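PDB 6C9B: PLP-Dependent L-Arginine Hydroxylase MppP from Streptomyces wadayamensis, which uses pyridoxal phosphate as cofactor to oxidise L-arginine with dioxygen, giving 4-hydroxy-2-ketoarginine together with 2-ketoarginine. Local coordinates for residues B[86-100]-B[241-254]. Numbering follows the deposited sequence. Where two conformers were deposited one is given.
Sequences SCYSSSVSMEILARS and LPVEKIYSDILLGV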
ATOM      1  N   SER B  86      -2.862 -11.074  -2.318  1.00 16.63           N
ATOM      2  CA  SER B  86      -2.676 -10.389  -1.037  1.00 17.59           C
ATOM      3  C   SER B  86      -2.069  -9.014  -1.298  1.00 18.00           C
ATOM      4  O   SER B  86      -0.999  -8.906  -1.911  1.00 18.10           O
ATOM      5  CB  SER B  86      -1.785 -11.194  -0.085  1.00 20.51           C
ATOM      6  OG  SER B  86      -2.289 -12.509   0.129  1.00 21.74           O
ATOM      7  N   CYS B  87      -2.777  -7.975  -0.871  1.00 18.76           N
ATOM      8  CA  CYS B  87      -2.403  -6.582  -1.093  1.00 17.16           C
ATOM      9  C   CYS B  87      -2.055  -5.931   0.238  1.00 15.89           C
ATOM     10  O   CYS B  87      -2.476  -6.400   1.301  1.00 16.62           O
ATOM     11  CB  CYS B  87      -3.542  -5.793  -1.745  1.00 16.45           C
ATOM     12  SG  CYS B  87      -4.125  -6.593  -3.272  1.00 23.04           S
ATOM     13  N   TYR B  88      -1.312  -4.825   0.178  1.00 19.25           N
ATOM     14  CA  TYR B  88      -0.981  -4.099   1.411  1.00 16.36           C
ATOM     15  C   TYR B  88      -2.214  -3.673   2.201  1.00 18.80           C
ATOM     16  O   TYR B  88      -2.149  -3.550   3.432  1.00 18.35           O
ATOM     17  CB  TYR B  88      -0.157  -2.855   1.102  1.00 16.62           C
ATOM     18  CG  TYR B  88       1.122  -3.102   0.353  1.00 15.80           C
ATOM     19  CD1 TYR B  88       2.118  -3.906   0.889  1.00 18.71           C
ATOM     20  CD2 TYR B  88       1.358  -2.504  -0.858  1.00 14.86           C
ATOM     21  CE1 TYR B  88       3.318  -4.123   0.204  1.00 18.92           C
ATOM     22  CE2 TYR B  88       2.551  -2.686  -1.527  1.00 16.77           C
ATOM     23  CZ  TYR B  88       3.518  -3.501  -0.989  1.00 17.29           C
ATOM     24  OH  TYR B  88       4.688  -3.719  -1.642  1.00 18.00           O
ATOM     25  N   SER B  89      -3.333  -3.423   1.542  1.00 15.38           N
ATOM     26  CA  SER B  89      -4.531  -2.996   2.240  1.00 13.64           C
ATOM     27  C   SER B  89      -5.702  -3.202   1.308  1.00 15.63           C
ATOM     28  O   SER B  89      -5.531  -3.365   0.096  1.00 16.57           O
ATOM     29  CB  SER B  89      -4.480  -1.530   2.632  1.00 18.59           C
ATOM     30  OG  SER B  89      -4.544  -0.742   1.443  1.00 17.77           O
ATOM     31  N   SER B  90      -6.893  -3.131   1.888  1.00 15.92           N
ATOM     32  CA  SER B  90      -8.089  -3.197   1.064  1.00 15.50           C
ATOM     33  C   SER B  90      -8.182  -2.015   0.123  1.00 15.34           C
ATOM     34  O   SER B  90      -8.678  -2.161  -1.000  1.00 16.02           O
ATOM     35  CB  SER B  90      -9.314  -3.282   1.972  1.00 18.08           C
ATOM     36  OG  SER B  90     -10.525  -3.038   1.285  1.00 22.28           O
ATOM     37  N   SER B  91      -7.736  -0.832   0.548  1.00 15.26           N
ATOM     38  CA  SER B  91      -7.753   0.294  -0.392  1.00 15.97           C
ATOM     39  C   SER B  91      -6.785   0.099  -1.555  1.00 16.41           C
ATOM     40  O   SER B  91      -7.072   0.560  -2.664  1.00 15.07           O
ATOM     41  CB  SER B  91      -7.422   1.598   0.311  1.00 18.34           C
ATOM     42  OG  SER B  91      -8.414   1.905   1.275  1.00 18.19           O
ATOM     43  N   VAL B  92      -5.627  -0.534  -1.336  1.00 14.62           N
ATOM     44  CA  VAL B  92      -4.763  -0.881  -2.470  1.00 13.83           C
ATOM     45  C   VAL B  92      -5.467  -1.885  -3.385  1.00 14.27           C
ATOM     46  O   VAL B  92      -5.430  -1.750  -4.618  1.00 17.61           O
ATOM     47  CB  VAL B  92      -3.407  -1.404  -1.963  1.00 15.48           C
ATOM     48  CG1 VAL B  92      -2.589  -2.044  -3.091  1.00 18.19           C
ATOM     49  CG2 VAL B  92      -2.600  -0.282  -1.332  1.00 15.98           C
ATOM     50  N   SER B  93      -6.159  -2.869  -2.808  1.00 15.58           N
ATOM     51  CA  SER B  93      -6.981  -3.765  -3.628  1.00 14.51           C
ATOM     52  C   SER B  93      -7.993  -2.959  -4.431  1.00 14.17           C
ATOM     53  O   SER B  93      -8.237  -3.228  -5.621  1.00 15.37           O
ATOM     54  CB  SER B  93      -7.737  -4.768  -2.751  1.00 15.44           C
ATOM     55  OG  SER B  93      -6.872  -5.533  -1.929  1.00 19.09           O
ATOM     56  N   MET B  94      -8.629  -1.985  -3.778  1.00 14.51           N
ATOM     57  CA  MET B  94      -9.655  -1.181  -4.434  1.00 13.77           C
ATOM     58  C   MET B  94      -9.062  -0.320  -5.553  1.00 18.60           C
ATOM     59  O   MET B  94      -9.695  -0.123  -6.591  1.00 15.90           O
ATOM     60  CB  MET B  94     -10.372  -0.320  -3.383  1.00 14.18           C
ATOM     61  CG  MET B  94     -11.490   0.523  -3.931  1.00 18.07           C
ATOM     62  SD  MET B  94     -12.877  -0.555  -4.342  1.00 22.92           S
ATOM     63  CE  MET B  94     -13.394   0.240  -5.862  1.00 22.78           C
ATOM     64  N   GLU B  95      -7.857   0.220  -5.360  1.00 14.76           N
ATOM     65  CA  GLU B  95      -7.199   0.958  -6.430  1.00 14.38           C
ATOM     66  C   GLU B  95      -6.955   0.050  -7.625  1.00 16.48           C
ATOM     67  O   GLU B  95      -7.174   0.444  -8.778  1.00 18.02           O
ATOM     68  CB  GLU B  95      -5.887   1.564  -5.934  1.00 15.83           C
ATOM     69  CG  GLU B  95      -5.038   2.221  -7.006  1.00 14.82           C
ATOM     70  CD  GLU B  95      -5.554   3.545  -7.550  1.00 17.51           C
ATOM     71  OE1 GLU B  95      -6.635   4.004  -7.162  1.00 19.83           O
ATOM     72  OE2 GLU B  95      -4.855   4.143  -8.408  1.00 19.43           O
ATOM     73  N   ILE B  96      -6.495  -1.168  -7.363  1.00 15.51           N
ATOM     74  CA  ILE B  96      -6.261  -2.131  -8.437  1.00 15.17           C
ATOM     75  C   ILE B  96      -7.566  -2.424  -9.163  1.00 15.30           C
ATOM     76  O   ILE B  96      -7.621  -2.427 -10.403  1.00 16.85           O
ATOM     77  CB  ILE B  96      -5.624  -3.406  -7.854  1.00 15.20           C
ATOM     78  CG1 ILE B  96      -4.203  -3.115  -7.376  1.00 16.97           C
ATOM     79  CG2 ILE B  96      -5.615  -4.525  -8.878  1.00 18.52           C
ATOM     80  CD1 ILE B  96      -3.644  -4.185  -6.451  1.00 18.42           C
ATOM     81  N   LEU B  97      -8.636  -2.678  -8.400  1.00 15.34           N
ATOM     82  CA  LEU B  97      -9.921  -2.998  -9.010  1.00 15.12           C
ATOM     83  C   LEU B  97     -10.436  -1.819  -9.820  1.00 17.76           C
ATOM     84  O   LEU B  97     -10.992  -1.981 -10.910  1.00 17.10           O
ATOM     85  CB  LEU B  97     -10.925  -3.397  -7.927  1.00 17.91           C
ATOM     86  CG  LEU B  97     -12.369  -3.651  -8.377  1.00 18.10           C
ATOM     87  CD1 LEU B  97     -12.417  -4.780  -9.398  1.00 19.02           C
ATOM     88  CD2 LEU B  97     -13.276  -3.957  -7.179  1.00 20.03           C
ATOM     89  N   ALA B  98     -10.317  -0.625  -9.274  1.00 16.50           N
ATOM     90  CA  ALA B  98     -10.866   0.540  -9.955  1.00 15.73           C
ATOM     91  C   ALA B  98     -10.129   0.784 -11.267  1.00 16.85           C
ATOM     92  O   ALA B  98     -10.751   1.051 -12.300  1.00 18.05           O
ATOM     93  CB  ALA B  98     -10.770   1.754  -9.039  1.00 18.79           C
ATOM     94  N   ARG B  99      -8.792   0.755 -11.231  1.00 16.89           N
ATOM     95  CA  ARG B  99      -8.046   0.975 -12.463  1.00 17.17           C
ATOM     96  C   ARG B  99      -8.329  -0.149 -13.450  1.00 18.11           C
ATOM     97  O   ARG B  99      -8.424   0.098 -14.659  1.00 20.21           O
ATOM     98  CB  ARG B  99      -6.550   1.113 -12.168  1.00 23.54           C
ATOM     99  CG  ARG B  99      -5.780   1.571 -13.426  1.00 28.67           C
ATOM    100  CD  ARG B  99      -4.767   2.642 -13.108  1.00 25.42           C
ATOM    101  NE  ARG B  99      -3.602   2.171 -12.377  1.00 26.79           N
ATOM    102  CZ  ARG B  99      -2.644   1.418 -12.903  1.00 25.79           C
ATOM    103  NH1 ARG B  99      -1.591   1.104 -12.167  1.00 21.98           N
ATOM    104  NH2 ARG B  99      -2.751   0.950 -14.146  1.00 24.62           N
ATOM    105  N   SER B 100      -8.537  -1.377 -12.944  1.00 17.21           N
ATOM    106  CA  SER B 100      -8.869  -2.504 -13.818  1.00 19.41           C
ATOM    107  C   SER B 100     -10.246  -2.331 -14.450  1.00 18.33           C
ATOM    108  O   SER B 100     -10.424  -2.602 -15.647  1.00 19.58           O
ATOM    109  CB  SER B 100      -8.837  -3.807 -13.039  1.00 23.08           C
ATOM    110  OG  SER B 100      -7.519  -4.081 -12.581  1.00 21.08           O
ATOM    111  N   LEU B 241     -11.177  -8.654 -16.297  1.00 23.68           N
ATOM    112  CA  LEU B 241     -10.549  -7.391 -15.980  1.00 21.89           C
ATOM    113  C   LEU B 241      -9.078  -7.648 -15.712  1.00 24.84           C
ATOM    114  O   LEU B 241      -8.738  -8.708 -15.183  1.00 26.03           O
ATOM    115  CB  LEU B 241     -11.145  -6.751 -14.721  1.00 21.05           C
ATOM    116  CG  LEU B 241     -12.657  -6.582 -14.673  1.00 23.26           C
ATOM    117  CD1 LEU B 241     -13.059  -6.192 -13.249  1.00 26.57           C
ATOM    118  CD2 LEU B 241     -13.130  -5.549 -15.662  1.00 25.16           C
ATOM    119  N   PRO B 242      -8.208  -6.676 -15.954  1.00 20.56           N
ATOM    120  CA  PRO B 242      -6.764  -6.923 -15.788  1.00 19.50           C
ATOM    121  C   PRO B 242      -6.250  -6.784 -14.367  1.00 22.93           C
ATOM    122  O   PRO B 242      -5.189  -6.183 -14.145  1.00 23.61           O
ATOM    123  CB  PRO B 242      -6.140  -5.864 -16.710  1.00 25.14           C
ATOM    124  CG  PRO B 242      -7.118  -4.746 -16.667  1.00 27.12           C
ATOM    125  CD  PRO B 242      -8.459  -5.390 -16.631  1.00 22.53           C
ATOM    126  N   VAL B 243      -6.962  -7.357 -13.394  0.84 21.93           N
ATOM    127  CA  VAL B 243      -6.571  -7.192 -11.992  0.84 21.57           C
ATOM    128  C   VAL B 243      -5.218  -7.847 -11.722  0.84 22.67           C
ATOM    129  O   VAL B 243      -4.433  -7.352 -10.917  0.84 20.88           O
ATOM    130  CB  VAL B 243      -7.656  -7.740 -11.039  0.84 23.45           C
ATOM    131  CG1 VAL B 243      -8.910  -6.844 -11.090  0.84 24.24           C
ATOM    132  CG2 VAL B 243      -7.994  -9.212 -11.346  0.84 23.85           C
ATOM    133  N   GLU B 244      -4.933  -8.988 -12.349  1.00 21.47           N
ATOM    134  CA  GLU B 244      -3.653  -9.640 -12.078  1.00 22.47           C
ATOM    135  C   GLU B 244      -2.471  -8.816 -12.587  1.00 21.63           C
ATOM    136  O   GLU B 244      -1.428  -8.727 -11.924  1.00 22.27           O
ATOM    137  CB  GLU B 244      -3.637 -11.035 -12.701  1.00 26.45           C
ATOM    138  CG  GLU B 244      -4.536 -12.000 -11.966  1.00 33.33           C
ATOM    139  CD  GLU B 244      -4.817 -13.237 -12.784  1.00 59.25           C
ATOM    140  OE1 GLU B 244      -5.616 -13.165 -13.744  1.00 57.46           O
ATOM    141  OE2 GLU B 244      -4.209 -14.271 -12.473  1.00 50.03           O
ATOM    142  N   LYS B 245      -2.601  -8.239 -13.784  1.00 20.55           N
ATOM    143  CA  LYS B 245      -1.526  -7.431 -14.359  1.00 22.21           C
ATOM    144  C   LYS B 245      -1.314  -6.157 -13.555  1.00 20.52           C
ATOM    145  O   LYS B 245      -0.176  -5.817 -13.219  1.00 20.62           O
ATOM    146  CB  LYS B 245      -1.844  -7.105 -15.818  1.00 26.52           C
ATOM    147  CG  LYS B 245      -0.966  -6.033 -16.477  1.00 44.11           C
ATOM    148  CD  LYS B 245       0.531  -6.310 -16.408  1.00 66.90           C
ATOM    149  CE  LYS B 245       1.293  -5.409 -17.394  1.00 66.37           C
ATOM    150  NZ  LYS B 245       2.571  -4.847 -16.862  1.00 59.44           N
ATOM    151  N   ILE B 246      -2.394  -5.472 -13.182  1.00 20.22           N
ATOM    152  CA  ILE B 246      -2.227  -4.222 -12.453  1.00 18.22           C
ATOM    153  C   ILE B 246      -1.712  -4.506 -11.044  1.00 17.90           C
ATOM    154  O   ILE B 246      -0.815  -3.810 -10.555  1.00 20.08           O
ATOM    155  CB  ILE B 246      -3.524  -3.403 -12.458  1.00 17.89           C
ATOM    156  CG1 ILE B 246      -3.770  -2.912 -13.895  1.00 20.52           C
ATOM    157  CG2 ILE B 246      -3.417  -2.201 -11.495  1.00 20.13           C
ATOM    158  CD1 ILE B 246      -5.132  -2.210 -14.126  1.00 24.74           C
ATOM    159  N   TYR B 247      -2.193  -5.585 -10.418  1.00 18.30           N
ATOM    160  CA  TYR B 247      -1.604  -6.029  -9.148  1.00 17.70           C
ATOM    161  C   TYR B 247      -0.096  -6.132  -9.274  1.00 19.24           C
ATOM    162  O   TYR B 247       0.657  -5.582  -8.456  1.00 19.72           O
ATOM    163  CB  TYR B 247      -2.192  -7.376  -8.719  1.00 19.47           C
ATOM    164  CG  TYR B 247      -1.528  -7.996  -7.516  1.00 17.86           C
ATOM    165  CD1 TYR B 247      -0.428  -8.811  -7.646  1.00 22.28           C
ATOM    166  CD2 TYR B 247      -2.023  -7.764  -6.236  1.00 17.44           C
ATOM    167  CE1 TYR B 247       0.183  -9.386  -6.533  1.00 23.59           C
ATOM    168  CE2 TYR B 247      -1.415  -8.330  -5.124  1.00 17.54           C
ATOM    169  CZ  TYR B 247      -0.318  -9.140  -5.284  1.00 20.19           C
ATOM    170  OH  TYR B 247       0.277  -9.697  -4.173  1.00 20.70           O
ATOM    171  N   SER B 248       0.376  -6.822 -10.312  1.00 19.64           N
ATOM    172  CA  SER B 248       1.808  -7.042 -10.424  1.00 22.45           C
ATOM    173  C   SER B 248       2.584  -5.774 -10.757  1.00 22.56           C
ATOM    174  O   SER B 248       3.800  -5.728 -10.519  1.00 24.20           O
ATOM    175  CB  SER B 248       2.088  -8.122 -11.461  1.00 21.96           C
ATOM    176  OG  SER B 248       1.879  -7.647 -12.782  1.00 28.40           O
ATOM    177  N   ASP B 249       1.922  -4.740 -11.288  1.00 23.49           N
ATOM    178  CA  ASP B 249       2.587  -3.453 -11.471  1.00 20.41           C
ATOM    179  C   ASP B 249       2.790  -2.740 -10.142  1.00 23.76           C
ATOM    180  O   ASP B 249       3.712  -1.926 -10.021  1.00 25.28           O
ATOM    181  CB  ASP B 249       1.758  -2.546 -12.393  1.00 22.70           C
ATOM    182  CG  ASP B 249       1.709  -3.027 -13.834  1.00 27.82           C
ATOM    183  OD1 ASP B 249       2.577  -3.818 -14.263  1.00 25.09           O
ATOM    184  OD2 ASP B 249       0.811  -2.560 -14.570  1.00 26.00           O
ATOM    185  N   ILE B 250       1.955  -3.028  -9.153  1.00 22.49           N
ATOM    186  CA  ILE B 250       2.020  -2.330  -7.865  1.00 20.14           C
ATOM    187  C   ILE B 250       2.870  -3.088  -6.854  1.00 27.69           C
ATOM    188  O   ILE B 250       3.580  -2.462  -6.061  1.00 26.12           O
ATOM    189  CB  ILE B 250       0.599  -2.056  -7.329  1.00 23.37           C
ATOM    190  CG1 ILE B 250      -0.081  -1.040  -8.256  1.00 24.39           C
ATOM    191  CG2 ILE B 250       0.644  -1.494  -5.883  1.00 25.16           C
ATOM    192  CD1 ILE B 250      -1.481  -0.732  -7.931  1.00 34.07           C
ATOM    193  N   LEU B 251       2.829  -4.421  -6.840  1.00 20.35           N
ATOM    194  CA  LEU B 251       3.551  -5.134  -5.783  1.00 19.93           C
ATOM    195  C   LEU B 251       3.807  -6.585  -6.162  1.00 25.57           C
ATOM    196  O   LEU B 251       3.079  -7.188  -6.964  1.00 24.90           O
ATOM    197  CB  LEU B 251       2.821  -5.078  -4.430  1.00 21.95           C
ATOM    198  CG  LEU B 251       1.549  -5.916  -4.200  1.00 21.95           C
ATOM    199  CD1 LEU B 251       1.239  -6.104  -2.713  1.00 24.46           C
ATOM    200  CD2 LEU B 251       0.337  -5.301  -4.874  1.00 20.82           C
ATOM    201  N   LEU B 252       4.867  -7.120  -5.549  1.00 23.19           N
ATOM    202  CA  LEU B 252       5.248  -8.531  -5.647  1.00 23.21           C
ATOM    203  C   LEU B 252       4.446  -9.409  -4.680  1.00 35.71           C
ATOM    204  O   LEU B 252       4.229 -10.594  -4.947  1.00 32.35           O
ATOM    205  CB  LEU B 252       6.751  -8.621  -5.383  1.00 33.97           C
ATOM    206  CG  LEU B 252       7.540  -9.886  -5.702  1.00 55.65           C
ATOM    207  CD1 LEU B 252       7.671 -10.047  -7.210  1.00 51.10           C
ATOM    208  CD2 LEU B 252       8.917  -9.821  -5.015  1.00 49.34           C
ATOM    209  N   GLY B 253       3.986  -8.849  -3.574  1.00 22.32           N
ATOM    210  CA  GLY B 253       3.300  -9.602  -2.544  1.00 25.12           C
ATOM    211  C   GLY B 253       3.473  -8.854  -1.239  1.00 22.40           C
ATOM    212  O   GLY B 253       4.080  -7.791  -1.198  1.00 23.98           O
ATOM    213  N   VAL B 254       2.903  -9.405  -0.177  1.00 22.97           N
ATOM    214  CA  VAL B 254       2.988  -8.767   1.127  1.00 19.57           C
ATOM    215  C   VAL B 254       4.026  -9.493   1.970  1.00 23.25           C
ATOM    216  O   VAL B 254       4.497 -10.574   1.627  1.00 26.07           O
ATOM    217  CB  VAL B 254       1.635  -8.702   1.840  1.00 26.49           C
ATOM    218  CG1 VAL B 254       0.628  -7.899   0.993  1.00 26.98           C
ATOM    219  CG2 VAL B 254       1.115 -10.084   2.118  1.00 28.77           C
TER
HETATM  220  O   HOH W   1      -0.678 -12.774  -3.230  1.00 28.55           O
HETATM  221  O   HOH W   2       4.992  -2.276  -3.897  1.00 18.58           O
HETATM  222  O   HOH W   3       6.519  -6.165  -1.508  1.00 29.15           O
HETATM  223  O   HOH W   4      -0.055  -0.058 -14.346  1.00 19.85           O
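Tyr-247 holds CG trans to its amide nitrogen (chi1 173°) and swings its ring out from the flank of helix 243-250 toward the end of strand 84-87, while Cys-87, whose SG lies anti to its own carbonyl carbon (chi1 -54°), turns its sulfur to that ring. Tyr-247 OH donates to Ser-86 O at 2.7 Å, and Cys-87 SG meets the ring edge, 3.7 Å from Tyr-247 CE2. Tyrosine suits this place because its flat body packs among apolar groups while its tip still reaches a backbone carbonyl. Beyond it, Leu-251 lays CD1 over the centre of the Tyr-88 ring, a CH-pi contact 3.8 Å from the centroid; waters link Tyr-88 OH to Ile-250 O and Gly-253 O. Ile-96 is a single knob between the helices, seated among Val-243, Ile-246, Tyr-247 and Ile-250, with its CG1 3.7 Å from Ile-250 CD1; its branched shape fills that hole. Small Ser-100 lets Val-243 and Ile-246 come close and returns its hydroxyl to Ile-96 O (OG to O 2.7 Å). Ile-246 CG2 covers one guanidinium face of Arg-99, whose NE is salt-bridged to Glu-95 of the second subunit. The helix axes, 130° apart in N-to-C direction, cross beside the edge strand of the seven-stranded sheet in the large domain of a fold-type I, aminotransferase-like PLP enzyme, where helix 90-101 starts near the cofactor phosphate bound by Ser-91.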